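Local coordinates for protein nucleoporin GLE1 (Saccharomyces cerevisiae, PDB 6B4E) that works in the nuclear pore complex as an mRNA export factor, activating a partner enzyme and binding inositol hexakisphosphate, at residues A[207-212]-A[251-256]; A[226-231]-A[259-264]. All coordinates share one frame; numbering follows the deposited sequence. Where two conformers were deposited one is given.

Interaction 1 (A[207-212]-A[251-256]); sequences LSWHIL and SKLLIL
Trp209 NE1 hydrogen-bonds to the backbone of the chain of another protein, while the same indole packs against Leu253 within its own chain. The indole thus serves two chains, its N-H the partner protein and one face helix 225-264. The evidence for that face contact is precise: Leu253 CD2 lies 3.7 Å from the centroid of the six-membered ring of Trp209 and only 3° off its normal, a CH-pi contact from directly above. With CG anti to the backbone N (chi1 -177°), the benzo part of the Trp209 indole comes to lie under Leu253 CD2. Leu253 CD2 also meets Leu212 CB at 3.7 Å, which places this one methyl between the indole and the root of Leu212. Further out, Leu212 CD2 touches Leu254 CD2 at 4.0 Å. The two helix segments cross at 35° with their axes 11.2 Å apart, a spacing bridged by these side chains. Tyr246 meets the indole edge-to-face. Replacing Trp209 with a serine would probably leave Leu253 CD2 without its aromatic platform and the partner backbone without the indole N-H. Four buried apolar side chains make this contact, so helix 206-216 is held to helix 225-264 by shape and dispersion, and the N-H of Trp209 remains available to the other protein, in the part of GLE1 that interacts with NUP42, DBP5 and GFD1.

Interaction 2 (A[226-231]-A[259-264]); sequences THFVIL and EELTSR
The Phe228 ring reaches Leu261 and Thr262 with its CE1-CZ side, and each neighbour meets it in a different orientation. The carbonyl of Leu261 lies at the ring edge near its plane, with Leu261 O 3.7 Å from Phe228 CZ, so the slightly positive rim of the ring faces a partly negative oxygen. Leu261 also approaches with its branch point: its CG is 3.7 Å from Phe228 CE1, the two side chains running at a slant to each other. Thr262 comes in obliquely through its methyl, CG2, at 3.7 Å from Phe228 CE1. The torsion of Thr262 (chi1 59°) separates its two functions, putting CG2 beside the backbone N, where it meets the ring, while OG1 hydrogen-bonds to Gly258 O within the helix. These segments belong to one helical run, 225-264, yet their directions differ by 152° with the axes 11.7 Å apart; the run therefore doubles back and packs its two ends nearly antiparallel, within an all-helical domain of the GLE1 family. A wider pi-type turn at 259-261 marks the returning end. One turn along from Phe228, Leu231 crosses Leu261 at about a right angle, and the contact is methyl to methyl, Leu231 CD1 to Leu261 CD2 at 4.0 Å. Ala273 and Leu276 of helix 271-284 also pack on Phe228, and an apolar side chain from the chain of another protein rests on Leu261.

The centres of the two interactions lie about 11 Å apart, on the same side of the chain's centre, and both use helix 225-264. Along the chain their segments alternate: 207-212, 226-231, 251-256, 259-264. Helix 206-216 and the start of the long helical run thus both face its returning end. Leu212 CD1 packs on Leu231 CD2 at 3.8 Å, joining the two earlier segments, and a probable hydrogen bond from Leu261 N to Leu256 O, 2.8 Å long, joins the two later ones with the five-residue spacing of a pi-type turn. Each contact includes a residue that also meets the chain of another protein, Trp209 in interaction 1 and Leu261 in interaction 2, so this packed helical corner borders the partner.

Interaction 1 (A[207-212]-A[251-256])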
loop_
_atom_site.group_PDB
_atom_site.type_symbol
_atom_site.label_atom_id
_atom_site.label_comp_id
_atom_site.label_asym_id
_atom_site.label_seq_id
_atom_site.Cartn_x
_atom_site.Cartn_y
_atom_site.Cartn_z
ATOM N N LEU A 207 6.714 -7.173 2.376
ATOM C CA LEU A 207 6.440 -6.154 1.372
ATOM C C LEU A 207 6.676 -4.753 1.916
ATOM O O LEU A 207 6.975 -3.838 1.141
ATOM C CB LEU A 207 5.010 -6.295 0.860
ATOM C CG LEU A 207 4.675 -7.659 0.239
ATOM C CD1 LEU A 207 3.322 -7.582 -0.443
ATOM C CD2 LEU A 207 5.746 -8.114 -0.741
ATOM N N SER A 208 6.541 -4.569 3.238
ATOM C CA SER A 208 6.940 -3.318 3.868
ATOM C C SER A 208 8.447 -3.156 3.866
ATOM O O SER A 208 8.943 -2.040 3.683
ATOM C CB SER A 208 6.424 -3.230 5.309
ATOM O OG SER A 208 5.084 -2.778 5.354
ATOM N N TRP A 209 9.199 -4.239 4.110
ATOM C CA TRP A 209 10.644 -4.146 3.954
ATOM C C TRP A 209 10.999 -3.667 2.547
ATOM O O TRP A 209 11.811 -2.749 2.391
ATOM C CB TRP A 209 11.327 -5.491 4.263
ATOM C CG TRP A 209 12.823 -5.382 4.186
ATOM C CD1 TRP A 209 13.582 -5.412 3.053
ATOM C CD2 TRP A 209 13.747 -5.227 5.276
ATOM N NE1 TRP A 209 14.902 -5.266 3.357
ATOM C CE2 TRP A 209 15.039 -5.144 4.714
ATOM C CE3 TRP A 209 13.607 -5.134 6.658
ATOM C CZ2 TRP A 209 16.183 -4.970 5.483
ATOM C CZ3 TRP A 209 14.751 -4.968 7.427
ATOM C CH2 TRP A 209 16.022 -4.888 6.837
ATOM N N HIS A 210 10.334 -4.211 1.513
ATOM C CA HIS A 210 10.663 -3.826 0.137
ATOM C C HIS A 210 10.489 -2.330 -0.075
ATOM O O HIS A 210 11.305 -1.689 -0.749
ATOM C CB HIS A 210 9.777 -4.548 -0.883
ATOM C CG HIS A 210 9.965 -6.031 -0.942
ATOM N ND1 HIS A 210 11.152 -6.651 -0.616
ATOM C CD2 HIS A 210 9.113 -7.016 -1.308
ATOM C CE1 HIS A 210 11.015 -7.960 -0.755
ATOM N NE2 HIS A 210 9.790 -8.207 -1.187
ATOM N N ILE A 211 9.405 -1.765 0.453
ATOM C CA ILE A 211 9.129 -0.345 0.246
ATOM C C ILE A 211 10.253 0.503 0.806
ATOM O O ILE A 211 10.770 1.399 0.128
ATOM C CB ILE A 211 7.787 0.045 0.887
ATOM C CG1 ILE A 211 6.640 -0.633 0.147
ATOM C CG2 ILE A 211 7.607 1.578 0.863
ATOM C CD1 ILE A 211 5.299 -0.530 0.854
ATOM N N LEU A 212 10.621 0.259 2.070
ATOM C CA LEU A 212 11.629 1.086 2.717
ATOM C C LEU A 212 12.985 0.900 2.053
ATOM O O LEU A 212 13.703 1.876 1.820
ATOM C CB LEU A 212 11.699 0.753 4.213
ATOM C CG LEU A 212 10.720 1.538 5.114
ATOM C CD1 LEU A 212 9.268 1.282 4.740
ATOM C CD2 LEU A 212 10.951 1.224 6.588
ATOM N N SER A 251 15.381 -1.764 12.902
ATOM C CA SER A 251 15.859 -0.530 13.526
ATOM C C SER A 251 16.875 0.177 12.646
ATOM O O SER A 251 16.845 1.401 12.519
ATOM C CB SER A 251 16.478 -0.819 14.893
ATOM O OG SER A 251 15.519 -1.336 15.804
ATOM N N LYS A 252 17.806 -0.571 12.054
ATOM C CA LYS A 252 18.759 0.048 11.136
ATOM C C LYS A 252 18.038 0.730 9.980
ATOM O O LYS A 252 18.455 1.799 9.519
ATOM C CB LYS A 252 19.732 -0.998 10.596
ATOM C CG LYS A 252 20.674 -1.541 11.663
ATOM C CD LYS A 252 21.223 -2.917 11.317
ATOM C CE LYS A 252 21.977 -2.924 10.012
ATOM N NZ LYS A 252 22.554 -4.284 9.723
ATOM N N LEU A 253 16.955 0.126 9.490
ATOM C CA LEU A 253 16.282 0.695 8.330
ATOM C C LEU A 253 15.447 1.906 8.728
ATOM O O LEU A 253 15.346 2.870 7.957
ATOM C CB LEU A 253 15.440 -0.393 7.650
ATOM C CG LEU A 253 14.837 -0.092 6.279
ATOM C CD1 LEU A 253 15.813 0.625 5.368
ATOM C CD2 LEU A 253 14.382 -1.381 5.648
ATOM N N LEU A 254 14.862 1.894 9.931
ATOM C CA LEU A 254 14.152 3.081 10.413
ATOM C C LEU A 254 15.108 4.242 10.625
ATOM O O LEU A 254 14.770 5.399 10.327
ATOM C CB LEU A 254 13.404 2.786 11.713
ATOM C CG LEU A 254 12.251 1.777 11.641
ATOM C CD1 LEU A 254 11.475 1.859 12.960
ATOM C CD2 LEU A 254 11.335 2.032 10.478
ATOM N N ILE A 255 16.301 3.965 11.156
ATOM C CA ILE A 255 17.311 5.012 11.279
ATOM C C ILE A 255 17.693 5.538 9.901
ATOM O O ILE A 255 17.908 6.740 9.716
ATOM C CB ILE A 255 18.532 4.481 12.050
ATOM C CG1 ILE A 255 18.122 4.166 13.497
ATOM C CG2 ILE A 255 19.702 5.474 11.994
ATOM C CD1 ILE A 255 19.125 3.378 14.268
ATOM N N LEU A 256 17.804 4.650 8.915
ATOM C CA LEU A 256 18.218 5.086 7.590
ATOM C C LEU A 256 17.187 6.035 6.990
ATOM O O LEU A 256 17.550 7.085 6.453
ATOM C CB LEU A 256 18.460 3.885 6.681
ATOM C CG LEU A 256 19.143 4.219 5.351
ATOM C CD1 LEU A 256 20.585 4.728 5.555
ATOM C CD2 LEU A 256 19.153 3.011 4.484
#

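Interaction 2 (A[226-231]-A[259-264])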
loop_
_atom_site.group_PDB
_atom_site.type_symbol
_atom_site.label_atom_id
_atom_site.label_comp_id
_atom_site.label_asym_id
_atom_site.label_seq_id
_atom_site.Cartn_x
_atom_site.Cartn_y
_atom_site.Cartn_z
ATOM N N THR A 226 6.830 13.419 -1.544
ATOM C CA THR A 226 5.851 12.339 -1.433
ATOM C C THR A 226 6.468 11.078 -0.843
ATOM O O THR A 226 5.799 10.334 -0.119
ATOM C CB THR A 226 5.249 12.021 -2.802
ATOM O OG1 THR A 226 4.939 13.242 -3.507
ATOM C CG2 THR A 226 3.998 11.204 -2.638
ATOM N N HIS A 227 7.727 10.793 -1.166
ATOM C CA HIS A 227 8.379 9.637 -0.552
ATOM C C HIS A 227 8.364 9.753 0.964
ATOM O O HIS A 227 8.134 8.764 1.677
ATOM C CB HIS A 227 9.816 9.510 -1.041
ATOM C CG HIS A 227 9.923 9.150 -2.485
ATOM N ND1 HIS A 227 9.970 10.100 -3.485
ATOM C CD2 HIS A 227 9.972 7.947 -3.102
ATOM C CE1 HIS A 227 10.060 9.496 -4.656
ATOM N NE2 HIS A 227 10.068 8.190 -4.452
ATOM N N PHE A 228 8.612 10.951 1.474
ATOM C CA PHE A 228 8.627 11.139 2.912
ATOM C C PHE A 228 7.224 11.068 3.481
ATOM O O PHE A 228 7.024 10.539 4.581
ATOM C CB PHE A 228 9.285 12.473 3.267
ATOM C CG PHE A 228 10.768 12.514 2.976
ATOM C CD1 PHE A 228 11.674 11.911 3.826
ATOM C CD2 PHE A 228 11.246 13.144 1.843
ATOM C CE1 PHE A 228 13.025 11.942 3.557
ATOM C CE2 PHE A 228 12.600 13.187 1.573
ATOM C CZ PHE A 228 13.490 12.583 2.440
ATOM N N VAL A 229 6.248 11.613 2.751
ATOM C CA VAL A 229 4.861 11.525 3.182
ATOM C C VAL A 229 4.438 10.067 3.333
ATOM O O VAL A 229 3.869 9.684 4.357
ATOM C CB VAL A 229 3.940 12.283 2.206
ATOM C CG1 VAL A 229 2.473 12.047 2.568
ATOM C CG2 VAL A 229 4.237 13.764 2.260
ATOM N N ILE A 230 4.657 9.244 2.305
ATOM C CA ILE A 230 4.155 7.880 2.399
ATOM C C ILE A 230 4.930 7.107 3.460
ATOM O O ILE A 230 4.369 6.212 4.104
ATOM C CB ILE A 230 4.172 7.165 1.035
ATOM C CG1 ILE A 230 5.589 6.975 0.505
ATOM C CG2 ILE A 230 3.294 7.929 0.025
ATOM C CD1 ILE A 230 6.213 5.639 0.916
ATOM N N LEU A 231 6.213 7.430 3.676
ATOM C CA LEU A 231 6.965 6.762 4.737
ATOM C C LEU A 231 6.421 7.130 6.113
ATOM O O LEU A 231 6.408 6.297 7.025
ATOM C CB LEU A 231 8.458 7.106 4.640
ATOM C CG LEU A 231 9.249 6.446 3.500
ATOM C CD1 LEU A 231 10.677 6.967 3.438
ATOM C CD2 LEU A 231 9.248 4.942 3.654
ATOM N N GLU A 259 16.719 9.361 9.828
ATOM C CA GLU A 259 17.879 10.224 10.038
ATOM C C GLU A 259 18.609 10.503 8.729
ATOM O O GLU A 259 18.744 11.660 8.321
ATOM C CB GLU A 259 18.850 9.591 11.046
ATOM C CG GLU A 259 20.153 10.363 11.219
ATOM C CD GLU A 259 19.928 11.799 11.700
ATOM O OE1 GLU A 259 20.559 12.726 11.156
ATOM O OE2 GLU A 259 19.119 11.998 12.634
ATOM N N GLU A 260 19.069 9.450 8.047
ATOM C CA GLU A 260 19.957 9.646 6.905
ATOM C C GLU A 260 19.220 10.214 5.700
ATOM O O GLU A 260 19.675 11.180 5.085
ATOM C CB GLU A 260 20.649 8.326 6.549
ATOM C CG GLU A 260 21.707 8.438 5.458
ATOM C CD GLU A 260 22.873 9.355 5.841
ATOM O OE1 GLU A 260 23.655 9.731 4.940
ATOM O OE2 GLU A 260 23.011 9.701 7.037
ATOM N N LEU A 261 18.089 9.620 5.326
ATOM C CA LEU A 261 17.371 10.097 4.149
ATOM C C LEU A 261 16.875 11.529 4.346
ATOM O O LEU A 261 17.009 12.369 3.449
ATOM C CB LEU A 261 16.222 9.140 3.837
ATOM C CG LEU A 261 15.465 9.384 2.533
ATOM C CD1 LEU A 261 16.379 9.271 1.322
ATOM C CD2 LEU A 261 14.323 8.400 2.428
ATOM N N THR A 262 16.319 11.838 5.518
ATOM C CA THR A 262 15.875 13.207 5.777
ATOM C C THR A 262 17.056 14.178 5.794
ATOM O O THR A 262 16.947 15.306 5.295
ATOM C CB THR A 262 15.111 13.284 7.102
ATOM O OG1 THR A 262 15.955 12.839 8.168
ATOM C CG2 THR A 262 13.887 12.425 7.077
ATOM N N SER A 263 18.188 13.767 6.382
ATOM C CA SER A 263 19.362 14.641 6.425
ATOM C C SER A 263 19.851 14.969 5.023
ATOM O O SER A 263 20.211 16.118 4.729
ATOM C CB SER A 263 20.499 13.990 7.225
ATOM O OG SER A 263 20.331 14.134 8.621
ATOM N N ARG A 264 19.896 13.965 4.147
ATOM C CA ARG A 264 20.444 14.169 2.815
ATOM C C ARG A 264 19.588 15.103 1.974
ATOM O O ARG A 264 20.110 15.713 1.035
ATOM C CB ARG A 264 20.601 12.820 2.111
ATOM C CG ARG A 264 21.635 11.912 2.762
ATOM C CD ARG A 264 23.042 12.392 2.499
ATOM N NE ARG A 264 23.366 12.364 1.078
ATOM C CZ ARG A 264 23.845 11.304 0.436
ATOM N NH1 ARG A 264 24.113 11.384 -0.858
ATOM N NH2 ARG A 264 24.056 10.166 1.082
#